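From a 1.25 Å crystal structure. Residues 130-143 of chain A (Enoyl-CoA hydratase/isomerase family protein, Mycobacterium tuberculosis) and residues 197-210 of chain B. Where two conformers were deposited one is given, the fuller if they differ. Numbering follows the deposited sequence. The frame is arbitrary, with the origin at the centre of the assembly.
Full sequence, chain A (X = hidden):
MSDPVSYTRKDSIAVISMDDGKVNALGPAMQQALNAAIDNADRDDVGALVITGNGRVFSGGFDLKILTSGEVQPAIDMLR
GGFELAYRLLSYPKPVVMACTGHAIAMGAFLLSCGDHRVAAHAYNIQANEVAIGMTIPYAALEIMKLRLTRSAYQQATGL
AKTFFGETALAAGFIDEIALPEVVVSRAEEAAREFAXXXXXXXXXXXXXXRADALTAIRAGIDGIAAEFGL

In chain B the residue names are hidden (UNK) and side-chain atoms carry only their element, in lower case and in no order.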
# COMPACT_ATOMS: atom_id res chain seq x y z
N GLU A 130 -7.89 -3.09 -19.83
CA GLU A 130 -8.83 -2.09 -20.33
C GLU A 130 -8.17 -1.00 -21.18
O GLU A 130 -8.57 -0.75 -22.32
CB GLU A 130 -9.60 -1.45 -19.17
CG GLU A 130 -10.79 -2.27 -18.65
CD GLU A 130 -10.43 -3.41 -17.69
OE1 GLU A 130 -9.24 -3.72 -17.52
OE2 GLU A 130 -11.36 -3.99 -17.10
N VAL A 131 -7.15 -0.34 -20.63
CA VAL A 131 -6.54 0.79 -21.31
C VAL A 131 -5.87 0.37 -22.61
O VAL A 131 -5.84 1.14 -23.58
CB VAL A 131 -5.55 1.53 -20.37
CG1 VAL A 131 -4.67 2.50 -21.14
CG2 VAL A 131 -6.33 2.25 -19.26
N ALA A 132 -5.37 -0.86 -22.66
CA ALA A 132 -4.73 -1.36 -23.88
C ALA A 132 -5.73 -1.54 -25.02
O ALA A 132 -5.35 -1.47 -26.19
CB ALA A 132 -4.00 -2.67 -23.60
N ILE A 133 -7.00 -1.77 -24.69
CA ILE A 133 -8.01 -1.98 -25.73
C ILE A 133 -9.06 -0.87 -25.79
O ILE A 133 -10.13 -1.05 -26.39
CB ILE A 133 -8.66 -3.39 -25.64
CG1 ILE A 133 -9.50 -3.54 -24.37
CG2 ILE A 133 -7.59 -4.48 -25.73
CD1 ILE A 133 -10.29 -4.83 -24.32
N GLY A 134 -8.76 0.27 -25.19
CA GLY A 134 -9.55 1.47 -25.38
C GLY A 134 -10.68 1.72 -24.40
O GLY A 134 -11.52 2.59 -24.62
N MET A 135 -10.68 0.98 -23.30
CA MET A 135 -11.72 1.13 -22.30
C MET A 135 -11.21 1.84 -21.05
O MET A 135 -10.15 1.52 -20.52
CB MET A 135 -12.31 -0.24 -21.95
CG MET A 135 -12.82 -0.97 -23.19
SD MET A 135 -13.43 -2.63 -22.85
CE MET A 135 -13.88 -3.17 -24.49
N THR A 136 -11.97 2.83 -20.61
CA THR A 136 -11.65 3.51 -19.35
C THR A 136 -12.11 2.62 -18.20
O THR A 136 -13.22 2.07 -18.24
CB THR A 136 -12.33 4.89 -19.28
OG1 THR A 136 -11.86 5.70 -20.37
CG2 THR A 136 -12.03 5.59 -17.96
N ILE A 137 -11.27 2.44 -17.19
CA ILE A 137 -11.62 1.52 -16.11
C ILE A 137 -12.75 2.10 -15.26
O ILE A 137 -12.64 3.23 -14.77
CB ILE A 137 -10.42 1.19 -15.22
CG1 ILE A 137 -9.28 0.59 -16.04
CG2 ILE A 137 -10.85 0.20 -14.13
CD1 ILE A 137 -8.05 0.22 -15.22
N PRO A 138 -13.84 1.33 -15.08
CA PRO A 138 -14.93 1.80 -14.23
C PRO A 138 -14.50 2.06 -12.79
O PRO A 138 -13.60 1.38 -12.27
CB PRO A 138 -15.93 0.64 -14.27
CG PRO A 138 -15.68 -0.00 -15.59
CD PRO A 138 -14.19 0.07 -15.76
N TYR A 139 -15.14 3.03 -12.15
CA TYR A 139 -14.82 3.34 -10.76
C TYR A 139 -14.91 2.12 -9.84
O TYR A 139 -14.05 1.95 -8.97
CB TYR A 139 -15.70 4.48 -10.24
CG TYR A 139 -15.31 5.84 -10.80
CD1 TYR A 139 -14.17 6.49 -10.36
CD2 TYR A 139 -16.09 6.47 -11.76
CE1 TYR A 139 -13.81 7.74 -10.86
CE2 TYR A 139 -15.75 7.71 -12.27
CZ TYR A 139 -14.61 8.34 -11.81
OH TYR A 139 -14.26 9.57 -12.30
N ALA A 140 -15.92 1.28 -10.02
CA ALA A 140 -16.05 0.11 -9.15
C ALA A 140 -14.85 -0.82 -9.28
O ALA A 140 -14.37 -1.37 -8.29
CB ALA A 140 -17.36 -0.64 -9.42
N ALA A 141 -14.35 -0.97 -10.50
CA ALA A 141 -13.18 -1.81 -10.75
C ALA A 141 -11.93 -1.21 -10.12
O ALA A 141 -11.11 -1.92 -9.54
CB ALA A 141 -12.97 -2.00 -12.25
N LEU A 142 -11.79 0.11 -10.25
CA LEU A 142 -10.68 0.80 -9.61
C LEU A 142 -10.67 0.54 -8.10
O LEU A 142 -9.62 0.28 -7.52
CB LEU A 142 -10.72 2.30 -9.90
CG LEU A 142 -10.42 2.70 -11.35
CD1 LEU A 142 -10.67 4.19 -11.55
CD2 LEU A 142 -9.00 2.34 -11.72
N GLU A 143 -11.84 0.61 -7.48
CA GLU A 143 -11.93 0.42 -6.04
C GLU A 143 -11.56 -1.00 -5.63
O GLU A 143 -10.91 -1.22 -4.60
CB GLU A 143 -13.32 0.81 -5.55
CG GLU A 143 -13.63 2.29 -5.75
CD GLU A 143 -12.79 3.21 -4.86
OE1 GLU A 143 -12.27 2.74 -3.83
OE2 GLU A 143 -12.66 4.41 -5.18
N UNK B 197 1.52 2.82 -27.42
CA UNK B 197 0.60 1.91 -28.08
C UNK B 197 -0.70 1.68 -27.33
O UNK B 197 -1.65 1.11 -27.87
N UNK B 198 -0.75 2.09 -26.06
CA UNK B 198 -2.00 2.03 -25.31
C UNK B 198 -2.99 3.02 -25.91
O UNK B 198 -2.60 3.93 -26.64
c UNK B 198 -0.48 2.06 -21.72
c UNK B 198 -1.47 0.06 -22.89
c UNK B 198 -0.83 1.44 -23.07
c UNK B 198 -1.76 2.38 -23.84
N UNK B 199 -4.28 2.84 -25.64
CA UNK B 199 -5.25 3.80 -26.12
C UNK B 199 -5.10 5.10 -25.33
O UNK B 199 -5.25 5.11 -24.11
n UNK B 199 -8.00 4.06 -27.81
c UNK B 199 -6.66 3.24 -25.98
c UNK B 199 -7.71 4.19 -26.52
o UNK B 199 -8.24 5.03 -25.80
N UNK B 200 -4.80 6.20 -26.02
CA UNK B 200 -4.49 7.46 -25.34
C UNK B 200 -5.67 7.98 -24.52
O UNK B 200 -5.49 8.40 -23.37
c UNK B 200 -4.74 10.79 -25.42
o UNK B 200 -5.63 10.95 -26.26
c UNK B 200 -4.01 8.53 -26.34
c UNK B 200 -3.58 9.84 -25.68
n UNK B 200 -4.74 11.43 -24.26
N UNK B 201 -6.86 7.96 -25.10
CA UNK B 201 -8.05 8.46 -24.41
C UNK B 201 -8.29 7.71 -23.11
O UNK B 201 -8.51 8.31 -22.06
c UNK B 201 -10.55 8.75 -24.60
n UNK B 201 -11.05 10.03 -24.64
n UNK B 201 -12.40 8.89 -23.42
c UNK B 201 -12.17 10.09 -23.93
c UNK B 201 -9.29 8.36 -25.30
c UNK B 201 -11.40 8.04 -23.82
N UNK B 202 -8.24 6.38 -23.18
CA UNK B 202 -8.47 5.54 -22.01
C UNK B 202 -7.35 5.71 -20.98
O UNK B 202 -7.60 5.71 -19.78
c UNK B 202 -8.58 4.09 -22.42
N UNK B 203 -6.12 5.86 -21.46
CA UNK B 203 -4.99 6.08 -20.56
C UNK B 203 -5.17 7.37 -19.76
O UNK B 203 -5.05 7.40 -18.54
n UNK B 203 -1.91 5.90 -19.53
c UNK B 203 -3.67 6.13 -21.33
c UNK B 203 -0.94 6.62 -18.98
c UNK B 203 -1.89 7.85 -20.53
c UNK B 203 -2.52 6.65 -20.52
n UNK B 203 -0.91 7.80 -19.57
N UNK B 204 -5.48 8.45 -20.47
CA UNK B 204 -5.59 9.76 -19.84
C UNK B 204 -6.75 9.78 -18.83
O UNK B 204 -6.61 10.30 -17.73
c UNK B 204 -5.78 10.84 -20.89
N UNK B 205 -7.89 9.23 -19.23
CA UNK B 205 -9.04 9.21 -18.35
C UNK B 205 -8.79 8.33 -17.13
O UNK B 205 -9.12 8.69 -16.00
c UNK B 205 -10.26 8.71 -19.10
N UNK B 206 -8.21 7.15 -17.36
CA UNK B 206 -7.97 6.22 -16.26
C UNK B 206 -6.94 6.75 -15.26
O UNK B 206 -7.11 6.61 -14.05
o UNK B 206 -8.61 4.31 -17.58
c UNK B 206 -7.24 3.87 -15.64
c UNK B 206 -7.55 4.84 -16.79
N UNK B 207 -5.87 7.38 -15.75
CA UNK B 207 -4.85 7.88 -14.84
C UNK B 207 -5.41 9.02 -13.97
O UNK B 207 -5.07 9.13 -12.79
c UNK B 207 -3.57 8.30 -15.58
c UNK B 207 -2.55 9.77 -17.35
n UNK B 207 -0.08 10.00 -17.77
c UNK B 207 -1.16 9.85 -16.73
c UNK B 207 -3.65 9.63 -16.31
N UNK B 208 -6.28 9.84 -14.53
CA UNK B 208 -6.91 10.88 -13.73
C UNK B 208 -7.77 10.25 -12.63
O UNK B 208 -7.75 10.70 -11.48
c UNK B 208 -7.80 13.68 -16.30
c UNK B 208 -6.88 12.79 -15.48
c UNK B 208 -7.71 11.86 -14.58
c UNK B 208 -5.91 13.64 -14.67
N UNK B 209 -8.51 9.20 -12.96
CA UNK B 209 -9.31 8.49 -11.96
C UNK B 209 -8.42 7.85 -10.89
O UNK B 209 -8.76 7.88 -9.71
c UNK B 209 -11.27 7.98 -13.52
c UNK B 209 -12.16 6.87 -14.06
n UNK B 209 -15.19 7.37 -16.07
n UNK B 209 -13.22 7.44 -14.88
n UNK B 209 -14.39 5.45 -15.07
c UNK B 209 -10.19 7.43 -12.62
c UNK B 209 -14.26 6.75 -15.34
N UNK B 210 -7.30 7.28 -11.30
CA UNK B 210 -6.43 6.57 -10.36
C UNK B 210 -5.65 7.53 -9.47
O UNK B 210 -4.97 7.09 -8.53
o UNK B 210 -4.39 6.35 -11.69
c UNK B 210 -5.46 5.63 -11.09
O HOH W 1 -2.71 -1.32 -26.82
O HOH W 2 -11.12 5.00 -26.03
O HOH W 3 -13.41 8.00 -20.67

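Position 197 has no atom beyond the backbone, which identifies Gly B197. Its carbonyl O accepts from water 1 at 2.9 Å, and the same water donates to Ala A132 O at 2.7 Å.

Position 198 carries four carbons forked at the second, the pattern of leucine. One terminal carbon lies 3.8 Å from Ala A132 CB, and CB lies 4.0 Å from Val A131 CG1, so Leu B198 makes an apolar contact with both.

At 199 two carbons end in one oxygen and one nitrogen: Asn B199. Its CB packs 3.4 Å from Gly A134 CA, and its backbone N donates to Val A131 O (3.1 Å, 150°). Asn B199 OD1 accepts from the backbone N of position 202 (2.9 Å, 163°), capping the helix that follows, and also takes a bond from water 2 at 2.9 Å; that water reaches Gly A134 O at 2.8 Å. An ideal CB on Gly A134 would sit 3.5 Å from Asn B199 ND2, although its phi/psi of 92/13 alone calls for glycine.

Position 200 has three carbons, the third bearing an oxygen and a nitrogen; its CA-to-CB bond points away from the chain A stretch, and no side-chain atom makes a contact there: Gln B200. At 201 one carbon leads to a five-membered ring of three carbons and two nitrogens, hence His B201. Water 3 links His B201 NE2 (3.1 Å) to Thr A136 OG1 (2.8 Å).

A single carbon at 202 defines Ala B202, whose CB points toward the loop and packs 3.6 Å from Met A135 O. Position 203 repeats the five-membered ring with two nitrogens: His B203. Its CA-to-CB bond points away overall, yet CB still touches Val A131 CG1 at 3.8 Å. Positions 204 and 205 have one carbon each, Ala B204 and Ala B205; the first makes no contact, whereas Ala B205 CB meets Thr A136 OG1 at 3.6 Å.

At 206 one carbon carries an oxygen and a carbon, giving Thr B206. Its OG1 donates to Ala B202 O (2.8 Å) and accepts from Ile A137 N (3.3 Å, 166°).

Four carbons in a row ending in nitrogen make 207 Lys B207, whose NZ donates to His B203 NE2 at 3.0 Å. The forked four-carbon chain at 208 is Leu B208, which is exposed and does not touch the chain A stretch.

Position 209 shows three carbons, a nitrogen, then a carbon bearing two nitrogens: Arg B209. NH1 donates to Ile A137 O (2.8 Å, 133°). The guanidinium lies flat on Tyr A139, with planes at 14° and centres 4.1 Å apart, while Thr A136 CG2 covers its opposite face, 3.6 Å from Arg B209 CZ. Position 210, one carbon and one oxygen, is Ser B210.

The contact buries 767 Å². Three direct hydrogen bonds, all involving chain A backbone, fix the loop along the helix and its leading residues; Ala B202 and Ala B205 meet the loop through CB, and the sandwiched arginine secures the far end.

Chain B (197-210) GLNQHAHAATKLRS
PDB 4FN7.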